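Local coordinates for protein viral CASP8 and FADD-like apoptosis regulator (PDB 2BBR) that blocks host apoptosis triggered by death receptors, interfering with caspase-8 recruitment and activation at the death-inducing signaling complex, and also suppresses NF-kappa-B activation, at residues K5-L10 against Q51-T56; L27-C32 against T40-A45; L60-Y65 against S91-Y96; L99-G104 against R135-V140. One frame throughout, in Å; residues are numbered along the deposited sequence.

In the fold
Contact 1 lies at the surface, its centre about 19 Å from the centre of the chain, whereas contacts 3 and 4 are buried and contact 2 is partly so. Chemistry follows place: a salt bridge and a water lie between the loops of contact 1, methyl groups fill contact 2, a buried carboxylate with apolar neighbours marks contact 3, and contact 4 relies on a phenylalanine ring and valines. Helix 95-104 serves both contact 3 and contact 4. Contact 2 meets each of these: Cys32 SG lies 3.9 Å from Met63 CE, and Phe30 CZ lies 3.7 Å from Met100 CB, carrying the packing from the first death effector domain into the second.

Contact 1: residues K5-L10 against Q51-T56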
loop_
_atom_site.group_PDB
_atom_site.type_symbol
_atom_site.label_atom_id
_atom_site.label_comp_id
_atom_site.label_asym_id
_atom_site.label_seq_id
_atom_site.Cartn_x
_atom_site.Cartn_y
_atom_site.Cartn_z
ATOM N N LYS A 5 5.415 -13.080 21.678
ATOM C CA LYS A 5 5.213 -14.067 20.622
ATOM C C LYS A 5 4.679 -13.449 19.332
ATOM O O LYS A 5 4.980 -13.928 18.237
ATOM C CB LYS A 5 4.246 -15.158 21.091
ATOM C CG LYS A 5 3.918 -16.184 20.015
ATOM C CD LYS A 5 2.871 -17.181 20.479
ATOM C CE LYS A 5 2.516 -18.158 19.368
ATOM N NZ LYS A 5 1.470 -19.132 19.791
ATOM N N GLU A 6 3.889 -12.388 19.461
ATOM C CA GLU A 6 3.309 -11.726 18.298
ATOM C C GLU A 6 4.261 -10.714 17.670
ATOM O O GLU A 6 3.895 -10.014 16.727
ATOM C CB GLU A 6 2.005 -11.026 18.687
ATOM C CG GLU A 6 2.187 -9.872 19.660
ATOM C CD GLU A 6 0.870 -9.244 20.073
ATOM O OE1 GLU A 6 0.025 -9.958 20.649
ATOM O OE2 GLU A 6 0.682 -8.034 19.823
ATOM N N VAL A 7 5.481 -10.641 18.191
ATOM C CA VAL A 7 6.468 -9.700 17.675
ATOM C C VAL A 7 7.756 -10.383 17.221
ATOM O O VAL A 7 8.586 -10.775 18.041
ATOM C CB VAL A 7 6.831 -8.640 18.741
ATOM C CG1 VAL A 7 7.832 -7.649 18.174
ATOM C CG2 VAL A 7 5.576 -7.925 19.207
ATOM N N PRO A 8 7.931 -10.547 15.900
ATOM C CA PRO A 8 9.140 -11.186 15.368
ATOM C C PRO A 8 10.344 -10.277 15.611
ATOM O O PRO A 8 10.224 -9.056 15.532
ATOM C CB PRO A 8 8.824 -11.338 13.881
ATOM C CG PRO A 8 7.325 -11.464 13.863
ATOM C CD PRO A 8 6.917 -10.393 14.843
ATOM N N SER A 9 11.499 -10.864 15.907
ATOM C CA SER A 9 12.696 -10.067 16.163
ATOM C C SER A 9 13.135 -9.326 14.907
ATOM O O SER A 9 12.948 -9.816 13.791
ATOM C CB SER A 9 13.843 -10.957 16.642
ATOM O OG SER A 9 14.410 -11.677 15.561
ATOM N N LEU A 10 13.723 -8.147 15.091
ATOM C CA LEU A 10 14.192 -7.350 13.964
ATOM C C LEU A 10 15.224 -8.085 13.112
ATOM O O LEU A 10 15.137 -8.072 11.885
ATOM C CB LEU A 10 14.779 -6.017 14.445
ATOM C CG LEU A 10 13.783 -4.903 14.777
ATOM C CD1 LEU A 10 12.884 -5.328 15.926
ATOM C CD2 LEU A 10 14.542 -3.635 15.132
ATOM N N GLN A 51 9.326 0.231 17.178
ATOM C CA GLN A 51 9.263 1.195 18.274
ATOM C C GLN A 51 7.836 1.394 18.767
ATOM O O GLN A 51 7.600 1.652 19.949
ATOM C CB GLN A 51 9.807 2.545 17.814
ATOM C CG GLN A 51 11.298 2.582 17.566
ATOM C CD GLN A 51 11.699 3.780 16.734
ATOM O OE1 GLN A 51 11.115 4.855 16.856
ATOM N NE2 GLN A 51 12.704 3.603 15.886
ATOM N N GLN A 52 6.888 1.279 17.845
ATOM C CA GLN A 52 5.475 1.468 18.148
ATOM C C GLN A 52 4.758 0.153 18.429
ATOM O O GLN A 52 3.563 0.146 18.715
ATOM C CB GLN A 52 4.794 2.169 16.970
ATOM C CG GLN A 52 5.325 3.563 16.681
ATOM C CD GLN A 52 4.845 4.102 15.349
ATOM O OE1 GLN A 52 5.519 3.958 14.328
ATOM N NE2 GLN A 52 3.669 4.715 15.350
ATOM N N ARG A 53 5.498 -0.948 18.350
ATOM C CA ARG A 53 4.947 -2.283 18.546
ATOM C C ARG A 53 3.825 -2.527 17.539
ATOM O O ARG A 53 2.778 -3.093 17.862
ATOM C CB ARG A 53 4.427 -2.469 19.973
ATOM C CG ARG A 53 4.295 -3.934 20.347
ATOM C CD ARG A 53 3.972 -4.134 21.814
ATOM N NE ARG A 53 4.055 -5.545 22.188
ATOM C CZ ARG A 53 3.280 -6.502 21.684
ATOM N NH1 ARG A 53 2.356 -6.209 20.782
ATOM N NH2 ARG A 53 3.437 -7.758 22.080
ATOM N N LYS A 54 4.054 -2.081 16.310
ATOM C CA LYS A 54 3.085 -2.267 15.239
ATOM C C LYS A 54 3.607 -3.335 14.288
ATOM O O LYS A 54 2.890 -3.789 13.397
ATOM C CB LYS A 54 2.871 -0.962 14.467
ATOM C CG LYS A 54 2.163 0.123 15.254
ATOM C CD LYS A 54 2.005 1.387 14.422
ATOM C CE LYS A 54 1.306 2.486 15.208
ATOM N NZ LYS A 54 1.178 3.735 14.409
ATOM N N LEU A 55 4.859 -3.736 14.490
ATOM C CA LEU A 55 5.496 -4.742 13.648
ATOM C C LEU A 55 5.208 -6.132 14.201
ATOM O O LEU A 55 6.089 -6.803 14.742
ATOM C CB LEU A 55 7.005 -4.484 13.594
ATOM C CG LEU A 55 7.829 -5.139 12.484
ATOM C CD1 LEU A 55 7.225 -4.818 11.128
ATOM C CD2 LEU A 55 9.255 -4.627 12.561
ATOM N N THR A 56 3.957 -6.553 14.052
ATOM C CA THR A 56 3.497 -7.844 14.537
ATOM C C THR A 56 3.573 -8.923 13.465
ATOM O O THR A 56 3.860 -8.646 12.300
ATOM C CB THR A 56 2.039 -7.754 14.987
ATOM O OG1 THR A 56 1.228 -7.381 13.865
ATOM C CG2 THR A 56 1.884 -6.718 16.089
HETATM O O HOH W 1 9.002 -6.880 15.159
#
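Glu6 and Arg53 meet in a salt bridge, with NH1 of Arg53 donating to OE2 of Glu6 over 2.7 Å. At 174° the bond is nearly straight and lies in the guanidinium plane, but it reaches the oxygen from above the carboxylate, whose plane is turned 65° from the guanidinium. The long arginine is extended from CG to NE, long enough to leave the Schellman motif that closes helix 42-51 and reach the N-terminal segment. Val7 covers one guanidinium face, its CG2 3.6 Å from Arg53 NH2.

Backbone oxygens are served differently. Glu6 O receives a CA-H...O contact from Thr56 CA at 3.1 Å, and Glu6 also has a backbone hydrogen bond with Leu57. Water 1 donates to Leu55 O at 2.9 Å; its bond to Pro8 O is doubtfully short. Proline, without an N-H, instead turns CD toward Leu55 O, with Pro8 CD 3.7 Å away. Thr56 OG1 is engaged in capping Ala59 N at the start of helix 57-66. The chemistry implies that these surface loops of a death effector domain are joined by a salt bridge together with packing of Val7, Pro8 and Leu55.

Contact 2: residues L27-C32 against T40-A45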
loop_
_atom_site.group_PDB
_atom_site.type_symbol
_atom_site.label_atom_id
_atom_site.label_comp_id
_atom_site.label_asym_id
_atom_site.label_seq_id
_atom_site.Cartn_x
_atom_site.Cartn_y
_atom_site.Cartn_z
ATOM N N LEU A 27 7.014 -0.517 -2.378
ATOM C CA LEU A 27 5.653 -0.856 -1.996
ATOM C C LEU A 27 5.516 -0.929 -0.479
ATOM O O LEU A 27 4.535 -0.447 0.083
ATOM C CB LEU A 27 5.227 -2.187 -2.626
ATOM C CG LEU A 27 5.257 -2.237 -4.156
ATOM C CD1 LEU A 27 4.756 -3.586 -4.640
ATOM C CD2 LEU A 27 4.397 -1.122 -4.724
ATOM N N LEU A 28 6.498 -1.528 0.189
ATOM C CA LEU A 28 6.434 -1.623 1.639
ATOM C C LEU A 28 6.552 -0.246 2.273
ATOM O O LEU A 28 5.849 0.060 3.235
ATOM C CB LEU A 28 7.530 -2.546 2.173
ATOM C CG LEU A 28 7.390 -4.027 1.816
ATOM C CD1 LEU A 28 8.398 -4.833 2.620
ATOM C CD2 LEU A 28 5.975 -4.507 2.124
ATOM N N LEU A 29 7.438 0.590 1.745
ATOM C CA LEU A 29 7.584 1.934 2.286
ATOM C C LEU A 29 6.256 2.679 2.168
ATOM O O LEU A 29 5.869 3.418 3.070
ATOM C CB LEU A 29 8.693 2.697 1.558
ATOM C CG LEU A 29 10.123 2.352 1.980
ATOM C CD1 LEU A 29 11.111 3.110 1.114
ATOM C CD2 LEU A 29 10.324 2.706 3.448
ATOM N N PHE A 30 5.554 2.476 1.057
ATOM C CA PHE A 30 4.259 3.118 0.853
ATOM C C PHE A 30 3.256 2.600 1.888
ATOM O O PHE A 30 2.507 3.375 2.486
ATOM C CB PHE A 30 3.754 2.830 -0.561
ATOM C CG PHE A 30 2.350 3.300 -0.812
ATOM C CD1 PHE A 30 2.085 4.619 -1.174
ATOM C CD2 PHE A 30 1.286 2.419 -0.684
ATOM C CE1 PHE A 30 0.770 5.048 -1.406
ATOM C CE2 PHE A 30 -0.020 2.838 -0.911
ATOM C CZ PHE A 30 -0.281 4.153 -1.274
ATOM N N LEU A 31 3.247 1.288 2.106
ATOM C CA LEU A 31 2.333 0.700 3.082
ATOM C C LEU A 31 2.567 1.269 4.479
ATOM O O LEU A 31 1.636 1.363 5.286
ATOM C CB LEU A 31 2.501 -0.824 3.126
ATOM C CG LEU A 31 1.960 -1.634 1.947
ATOM C CD1 LEU A 31 2.290 -3.104 2.155
ATOM C CD2 LEU A 31 0.452 -1.436 1.819
ATOM N N CYS A 32 3.813 1.647 4.754
ATOM C CA CYS A 32 4.196 2.197 6.053
ATOM C C CYS A 32 4.189 3.719 6.081
ATOM O O CYS A 32 4.649 4.318 7.050
ATOM C CB CYS A 32 5.602 1.724 6.431
ATOM S SG CYS A 32 5.803 -0.055 6.585
ATOM N N THR A 40 13.048 6.552 4.498
ATOM C CA THR A 40 13.453 6.431 3.104
ATOM C C THR A 40 13.891 5.006 2.774
ATOM O O THR A 40 13.951 4.623 1.606
ATOM C CB THR A 40 14.610 7.398 2.781
ATOM O OG1 THR A 40 15.704 7.154 3.674
ATOM C CG2 THR A 40 14.152 8.840 2.933
ATOM N N THR A 41 14.197 4.228 3.808
ATOM C CA THR A 41 14.617 2.842 3.625
ATOM C C THR A 41 13.671 1.915 4.384
ATOM O O THR A 41 13.080 2.307 5.389
ATOM C CB THR A 41 16.049 2.610 4.147
ATOM O OG1 THR A 41 16.073 2.779 5.570
ATOM C CG2 THR A 41 17.014 3.598 3.511
ATOM N N VAL A 42 13.530 0.684 3.901
ATOM C CA VAL A 42 12.649 -0.281 4.546
ATOM C C VAL A 42 13.112 -0.567 5.971
ATOM O O VAL A 42 12.295 -0.769 6.869
ATOM C CB VAL A 42 12.601 -1.606 3.761
ATOM C CG1 VAL A 42 11.601 -2.552 4.404
ATOM C CG2 VAL A 42 12.222 -1.338 2.317
ATOM N N THR A 43 14.425 -0.581 6.173
ATOM C CA THR A 43 14.983 -0.831 7.495
ATOM C C THR A 43 14.459 0.207 8.480
ATOM O O THR A 43 14.036 -0.134 9.586
ATOM C CB THR A 43 16.527 -0.776 7.472
ATOM O OG1 THR A 43 17.030 -1.833 6.645
ATOM C CG2 THR A 43 17.092 -0.928 8.877
ATOM N N GLN A 44 14.481 1.474 8.075
ATOM C CA GLN A 44 13.997 2.550 8.932
ATOM C C GLN A 44 12.527 2.349 9.262
ATOM O O GLN A 44 12.115 2.485 10.411
ATOM C CB GLN A 44 14.158 3.909 8.252
ATOM C CG GLN A 44 15.587 4.332 7.998
ATOM C CD GLN A 44 15.669 5.738 7.443
ATOM O OE1 GLN A 44 14.976 6.079 6.484
ATOM N NE2 GLN A 44 16.521 6.563 8.042
ATOM N N ALA A 45 11.736 2.029 8.242
ATOM C CA ALA A 45 10.309 1.817 8.431
ATOM C C ALA A 45 10.041 0.711 9.448
ATOM O O ALA A 45 9.222 0.878 10.348
ATOM C CB ALA A 45 9.652 1.480 7.098
#
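Leu29 lays its two methyl groups over flat peptide groups of the loop that precedes helix 42-51. Leu29 CD1 sits over one face of the Thr40-Thr41 peptide, 3.3 Å from Thr40 O, and Leu29 CD2 over a face of the next peptide, 3.4 Å from Thr41 O. A branched leucine suits the place because its forked end can cover two successive peptides. The side-chain amide of Gln44 is met at its oxygen end: Thr40 N donates to Gln44 OE1 over 2.8 Å, nearly along the C=O axis, and Thr41 N adds a weak bond to the same atom. In return Gln44 N donates to Thr41 OG1 at 3.2 Å, which makes Thr41 and Gln44 a capping box at the start of the helix.

This junction joins helix 22-31 to helix 42-51 within the first death effector domain, a helical bundle of the death-fold superfamily. Small residues let the two backbones come close: Ala45 CB touches Leu29 CD2 at 3.9 Å and Cys32 CB at 4.1 Å. Cys32 has SG anti to its carbonyl carbon (chi1 -61°), and the sulfur is also within reach of Ala45 CB. Deeper in, Leu28 CD1 meets CG1 of Val42, a beta-branched residue on the first turn of helix 42-51, at 4.3 Å, while Met63 of helix 57-66 packs against both Leu28 and Cys32.

Contact 3: residues L60-Y65 against S91-Y96; sequences LVEMLY and SFLTRY. With AZI (azide ion), chain B.
Glu62 and Leu93 mark the nearest backbone approach, their CA atoms 7.9 Å apart, between regular helix at 60-65 and a loop that turns into helix 95-104 at the N-cap residue Thr94. The loop holds an ST turn, in which Leu93 N donates to Ser91 OG at 3.3 Å. The contact joins helix 57-66 of the first death effector domain to the loop before helix 95-104.

Ser91 OG sits between its backbone N and carbonyl carbon (chi1 75°), and from there it donates to Glu62 OE1 over 2.6 Å, arriving on the anti side of the carboxylate and 33° out of its plane. A serine fits because one small hydroxyl can accept within the turn and donate across to the helix. Water 2 lies 2.7 Å from Glu62 OE1 and also accepts from Ser91 N. The other oxygen, Glu62 OE2, pairs with Lys98 and accepts from Gly89 N, partners that would be expected to offset the buried charge.

Apolar atoms flank this polar group: Leu93 CD1 rests 3.5 Å from Glu62 CB and 4.0 Å from Met63 CG. The flexible methionine, extended beyond CG, brings Met63 CE to the edge of the Phe92 ring, 4.0 Å from Phe92 CZ, while Leu93 CG covers one ring face. Arg95 NH1 donates to N3 of an azide ion, probably from the crystallisation liquor, at 3.2 Å.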
loop_
_atom_site.group_PDB
_atom_site.type_symbol
_atom_site.label_atom_id
_atom_site.label_comp_id
_atom_site.label_asym_id
_atom_site.label_seq_id
_atom_site.Cartn_x
_atom_site.Cartn_y
_atom_site.Cartn_z
ATOM N N LEU A 60 3.480 -8.347 9.238
ATOM C CA LEU A 60 4.437 -8.902 8.288
ATOM C C LEU A 60 3.760 -9.849 7.307
ATOM O O LEU A 60 4.061 -9.835 6.115
ATOM C CB LEU A 60 5.566 -9.632 9.025
ATOM C CG LEU A 60 6.660 -8.771 9.666
ATOM C CD1 LEU A 60 7.389 -7.982 8.590
ATOM C CD2 LEU A 60 6.050 -7.837 10.692
ATOM N N VAL A 61 2.853 -10.676 7.812
ATOM C CA VAL A 61 2.140 -11.611 6.956
ATOM C C VAL A 61 1.322 -10.842 5.918
ATOM O O VAL A 61 1.311 -11.200 4.738
ATOM C CB VAL A 61 1.240 -12.536 7.806
ATOM C CG1 VAL A 61 0.239 -13.267 6.930
ATOM C CG2 VAL A 61 2.110 -13.545 8.546
ATOM N N GLU A 62 0.657 -9.771 6.342
ATOM C CA GLU A 62 -0.131 -8.972 5.406
ATOM C C GLU A 62 0.771 -8.332 4.360
ATOM O O GLU A 62 0.436 -8.298 3.176
ATOM C CB GLU A 62 -0.909 -7.877 6.133
ATOM C CG GLU A 62 -2.083 -8.385 6.932
ATOM C CD GLU A 62 -3.085 -7.288 7.217
ATOM O OE1 GLU A 62 -3.017 -6.679 8.306
ATOM O OE2 GLU A 62 -3.930 -7.029 6.339
ATOM N N MET A 63 1.912 -7.806 4.795
ATOM C CA MET A 63 2.841 -7.195 3.856
ATOM C C MET A 63 3.257 -8.190 2.785
ATOM O O MET A 63 3.222 -7.882 1.596
ATOM C CB MET A 63 4.088 -6.693 4.577
ATOM C CG MET A 63 3.847 -5.500 5.471
ATOM S SD MET A 63 5.355 -5.015 6.306
ATOM C CE MET A 63 4.735 -3.733 7.392
ATOM N N LEU A 64 3.656 -9.385 3.208
ATOM C CA LEU A 64 4.083 -10.398 2.246
ATOM C C LEU A 64 2.941 -10.819 1.325
ATOM O O LEU A 64 3.150 -11.059 0.136
ATOM C CB LEU A 64 4.664 -11.615 2.973
ATOM C CG LEU A 64 5.960 -11.347 3.751
ATOM C CD1 LEU A 64 6.378 -12.605 4.499
ATOM C CD2 LEU A 64 7.055 -10.895 2.793
ATOM N N TYR A 65 1.733 -10.911 1.870
ATOM C CA TYR A 65 0.585 -11.287 1.058
ATOM C C TYR A 65 0.331 -10.238 -0.024
ATOM O O TYR A 65 0.140 -10.568 -1.195
ATOM C CB TYR A 65 -0.661 -11.421 1.927
ATOM C CG TYR A 65 -1.876 -11.871 1.149
ATOM C CD1 TYR A 65 -2.136 -13.225 0.951
ATOM C CD2 TYR A 65 -2.742 -10.941 0.570
ATOM C CE1 TYR A 65 -3.228 -13.644 0.194
ATOM C CE2 TYR A 65 -3.835 -11.352 -0.190
ATOM C CZ TYR A 65 -4.068 -12.706 -0.372
ATOM O OH TYR A 65 -5.143 -13.120 -1.129
ATOM N N SER A 91 -3.976 -5.836 11.393
ATOM C CA SER A 91 -2.790 -5.094 11.819
ATOM C C SER A 91 -3.017 -3.613 11.547
ATOM O O SER A 91 -4.122 -3.208 11.186
ATOM C CB SER A 91 -1.542 -5.574 11.071
ATOM O OG SER A 91 -1.516 -5.094 9.737
ATOM N N PHE A 92 -1.976 -2.804 11.707
ATOM C CA PHE A 92 -2.100 -1.367 11.482
ATOM C C PHE A 92 -2.366 -1.030 10.015
ATOM O O PHE A 92 -2.903 0.031 9.708
ATOM C CB PHE A 92 -0.826 -0.651 11.937
ATOM C CG PHE A 92 0.307 -0.751 10.956
ATOM C CD1 PHE A 92 0.482 0.218 9.971
ATOM C CD2 PHE A 92 1.181 -1.831 10.994
ATOM C CE1 PHE A 92 1.510 0.110 9.041
ATOM C CE2 PHE A 92 2.213 -1.947 10.068
ATOM C CZ PHE A 92 2.377 -0.974 9.087
ATOM N N LEU A 93 -1.989 -1.928 9.109
ATOM C CA LEU A 93 -2.179 -1.671 7.683
ATOM C C LEU A 93 -3.625 -1.346 7.344
ATOM O O LEU A 93 -4.555 -1.976 7.844
ATOM C CB LEU A 93 -1.700 -2.871 6.864
ATOM C CG LEU A 93 -0.195 -3.149 6.977
ATOM C CD1 LEU A 93 0.101 -4.546 6.471
ATOM C CD2 LEU A 93 0.601 -2.104 6.210
ATOM N N THR A 94 -3.810 -0.356 6.482
ATOM C CA THR A 94 -5.152 0.056 6.103
ATOM C C THR A 94 -5.566 -0.473 4.741
ATOM O O THR A 94 -4.727 -0.740 3.876
ATOM C CB THR A 94 -5.274 1.593 6.080
ATOM O OG1 THR A 94 -4.401 2.124 5.075
ATOM C CG2 THR A 94 -4.908 2.177 7.441
ATOM N N ARG A 95 -6.870 -0.634 4.561
ATOM C CA ARG A 95 -7.398 -1.096 3.291
ATOM C C ARG A 95 -6.999 -0.104 2.197
ATOM O O ARG A 95 -6.697 -0.499 1.073
ATOM C CB ARG A 95 -8.919 -1.233 3.378
ATOM C CG ARG A 95 -9.622 -1.486 2.056
ATOM C CD ARG A 95 -9.089 -2.689 1.301
ATOM N NE ARG A 95 -9.922 -2.934 0.128
ATOM C CZ ARG A 95 -9.571 -3.690 -0.905
ATOM N NH1 ARG A 95 -8.389 -4.288 -0.922
ATOM N NH2 ARG A 95 -10.405 -3.835 -1.926
ATOM N N TYR A 96 -6.980 1.184 2.532
ATOM C CA TYR A 96 -6.597 2.208 1.566
ATOM C C TYR A 96 -5.213 1.937 0.976
ATOM O O TYR A 96 -5.050 1.870 -0.242
ATOM C CB TYR A 96 -6.604 3.596 2.221
ATOM C CG TYR A 96 -5.969 4.679 1.375
ATOM C CD1 TYR A 96 -6.514 5.044 0.144
ATOM C CD2 TYR A 96 -4.811 5.322 1.799
ATOM C CE1 TYR A 96 -5.919 6.021 -0.645
ATOM C CE2 TYR A 96 -4.205 6.301 1.016
ATOM C CZ TYR A 96 -4.766 6.645 -0.204
ATOM O OH TYR A 96 -4.174 7.611 -0.984
HETATM N N1 AZI B . -6.553 -7.141 2.824
HETATM N N2 AZI B . -6.501 -6.147 2.203
HETATM N N3 AZI B . -6.502 -5.185 1.546
HETATM O O HOH W 2 -4.846 -4.765 8.521
#

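Contact 4: residues L99-G104 against R135-V140; sequences LMVCVG and RFVELV
This contact belongs to the helical core of the second death effector domain, where helix 95-104 meets helix 136-145 and Phe136 is wedged between them. The axes of the short helical segments approach to 9.4 Å and cross at 134° between their N-to-C directions, about midway between perpendicular and antiparallel. The CB of Phe136 points toward helix 95-104, and CG, anti to the backbone N (chi1 -178°), continues that way. Phe136 CD2 comes within 3.3 Å of Gly104 CA, a closeness that a residue lacking a side chain permits. Met100 O lies at the ring edge, 3.3 Å from Phe136 CE2, and the same oxygen accepts the helical bond from Gly104 N. Val103 CG1 touches Phe136 CZ at 4.0 Å, while Val140 CG2, from the ring's own helix, covers one face.

Met100 bends at chi2 and chi3, and its sulfur forms an oblique Met-aromatic contact with the Phe136 ring, Met100 SD lying 5.5 Å from the centroid. Met100 SD also reaches Val140 CG2 at 4.1 Å, the two side chains crossing at about a right angle. Val101 CG2 meets Val137 CG1, where compact branched side chains fill the space between the helices; Phe30 of helix 22-31 packs on this side against Met100, Val101 and Val137.

At the start of helix 136-145, Arg135 N donates to Glu138 OE2 over 2.8 Å, and Arg135 NH1 and Glu138 OE1 form a salt bridge whose hydrogen bond is weak. Across the helices, apart from Met100 O, carbon and sulfur surfaces meet, so shape and apolar burial probably hold the pair.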
loop_
_atom_site.group_PDB
_atom_site.type_symbol
_atom_site.label_atom_id
_atom_site.label_comp_id
_atom_site.label_asym_id
_atom_site.label_seq_id
_atom_site.Cartn_x
_atom_site.Cartn_y
_atom_site.Cartn_z
ATOM N N LEU A 99 -5.005 -1.520 -0.906
ATOM C CA LEU A 99 -5.719 -1.452 -2.175
ATOM C C LEU A 99 -4.908 -0.712 -3.229
ATOM O O LEU A 99 -4.834 -1.142 -4.379
ATOM C CB LEU A 99 -7.070 -0.758 -1.997
ATOM C CG LEU A 99 -7.893 -0.521 -3.270
ATOM C CD1 LEU A 99 -8.132 -1.833 -4.003
ATOM C CD2 LEU A 99 -9.218 0.122 -2.902
ATOM N N MET A 100 -4.302 0.405 -2.843
ATOM C CA MET A 100 -3.508 1.167 -3.799
ATOM C C MET A 100 -2.342 0.338 -4.336
ATOM O O MET A 100 -2.026 0.397 -5.526
ATOM C CB MET A 100 -2.999 2.463 -3.167
ATOM C CG MET A 100 -4.099 3.477 -2.865
ATOM S SD MET A 100 -5.110 3.938 -4.304
ATOM C CE MET A 100 -6.636 3.124 -3.885
ATOM N N VAL A 101 -1.689 -0.431 -3.470
ATOM C CA VAL A 101 -0.584 -1.263 -3.932
ATOM C C VAL A 101 -1.099 -2.287 -4.938
ATOM O O VAL A 101 -0.511 -2.473 -6.007
ATOM C CB VAL A 101 0.097 -2.016 -2.768
ATOM C CG1 VAL A 101 1.056 -3.066 -3.319
ATOM C CG2 VAL A 101 0.853 -1.029 -1.882
ATOM N N CYS A 102 -2.202 -2.944 -4.604
ATOM C CA CYS A 102 -2.751 -3.958 -5.488
ATOM C C CYS A 102 -3.203 -3.408 -6.833
ATOM O O CYS A 102 -2.972 -4.036 -7.866
ATOM C CB CYS A 102 -3.888 -4.692 -4.786
ATOM S SG CYS A 102 -3.282 -5.707 -3.414
ATOM N N VAL A 103 -3.839 -2.242 -6.831
ATOM C CA VAL A 103 -4.277 -1.634 -8.079
ATOM C C VAL A 103 -3.051 -1.301 -8.927
ATOM O O VAL A 103 -3.050 -1.514 -10.143
ATOM C CB VAL A 103 -5.105 -0.359 -7.806
ATOM C CG1 VAL A 103 -5.315 0.430 -9.092
ATOM C CG2 VAL A 103 -6.443 -0.745 -7.210
ATOM N N GLY A 104 -2.001 -0.801 -8.284
ATOM C CA GLY A 104 -0.794 -0.468 -9.015
ATOM C C GLY A 104 -0.202 -1.670 -9.729
ATOM O O GLY A 104 0.379 -1.533 -10.804
ATOM N N ARG A 135 6.398 5.239 -9.977
ATOM C CA ARG A 135 5.546 4.066 -9.792
ATOM C C ARG A 135 4.131 4.529 -9.433
ATOM O O ARG A 135 3.925 5.691 -9.081
ATOM C CB ARG A 135 6.072 3.202 -8.640
ATOM C CG ARG A 135 7.520 2.750 -8.755
ATOM C CD ARG A 135 7.866 1.830 -7.586
ATOM N NE ARG A 135 9.189 1.222 -7.709
ATOM C CZ ARG A 135 10.328 1.819 -7.372
ATOM N NH1 ARG A 135 10.322 3.050 -6.883
ATOM N NH2 ARG A 135 11.480 1.180 -7.527
ATOM N N PHE A 136 3.162 3.621 -9.506
ATOM C CA PHE A 136 1.792 3.975 -9.149
ATOM C C PHE A 136 1.719 4.474 -7.701
ATOM O O PHE A 136 1.030 5.458 -7.420
ATOM C CB PHE A 136 0.846 2.784 -9.320
ATOM C CG PHE A 136 -0.594 3.108 -9.015
ATOM C CD1 PHE A 136 -1.338 3.912 -9.869
ATOM C CD2 PHE A 136 -1.199 2.629 -7.858
ATOM C CE1 PHE A 136 -2.662 4.235 -9.574
ATOM C CE2 PHE A 136 -2.519 2.945 -7.556
ATOM C CZ PHE A 136 -3.254 3.750 -8.412
ATOM N N VAL A 137 2.423 3.817 -6.780
ATOM C CA VAL A 137 2.370 4.268 -5.391
ATOM C C VAL A 137 2.935 5.671 -5.256
ATOM O O VAL A 137 2.515 6.435 -4.389
ATOM C CB VAL A 137 3.124 3.318 -4.421
ATOM C CG1 VAL A 137 2.376 2.001 -4.306
ATOM C CG2 VAL A 137 4.552 3.095 -4.892
ATOM N N GLU A 138 3.886 6.020 -6.113
ATOM C CA GLU A 138 4.458 7.356 -6.063
ATOM C C GLU A 138 3.447 8.360 -6.628
ATOM O O GLU A 138 3.362 9.493 -6.154
ATOM C CB GLU A 138 5.800 7.369 -6.805
ATOM C CG GLU A 138 6.879 6.646 -5.988
ATOM C CD GLU A 138 8.105 6.224 -6.783
ATOM O OE1 GLU A 138 9.092 5.789 -6.151
ATOM O OE2 GLU A 138 8.087 6.306 -8.025
ATOM N N LEU A 139 2.663 7.940 -7.615
ATOM C CA LEU A 139 1.619 8.794 -8.175
ATOM C C LEU A 139 0.572 9.041 -7.079
ATOM O O LEU A 139 0.105 10.168 -6.895
ATOM C CB LEU A 139 0.956 8.115 -9.378
ATOM C CG LEU A 139 -0.328 8.757 -9.914
ATOM C CD1 LEU A 139 -0.060 10.193 -10.337
ATOM C CD2 LEU A 139 -0.857 7.940 -11.087
ATOM N N VAL A 140 0.208 7.992 -6.346
ATOM C CA VAL A 140 -0.770 8.137 -5.270
ATOM C C VAL A 140 -0.270 9.130 -4.220
ATOM O O VAL A 140 -1.007 10.025 -3.807
ATOM C CB VAL A 140 -1.082 6.775 -4.604
ATOM C CG1 VAL A 140 -2.003 6.976 -3.399
ATOM C CG2 VAL A 140 -1.730 5.844 -5.618
#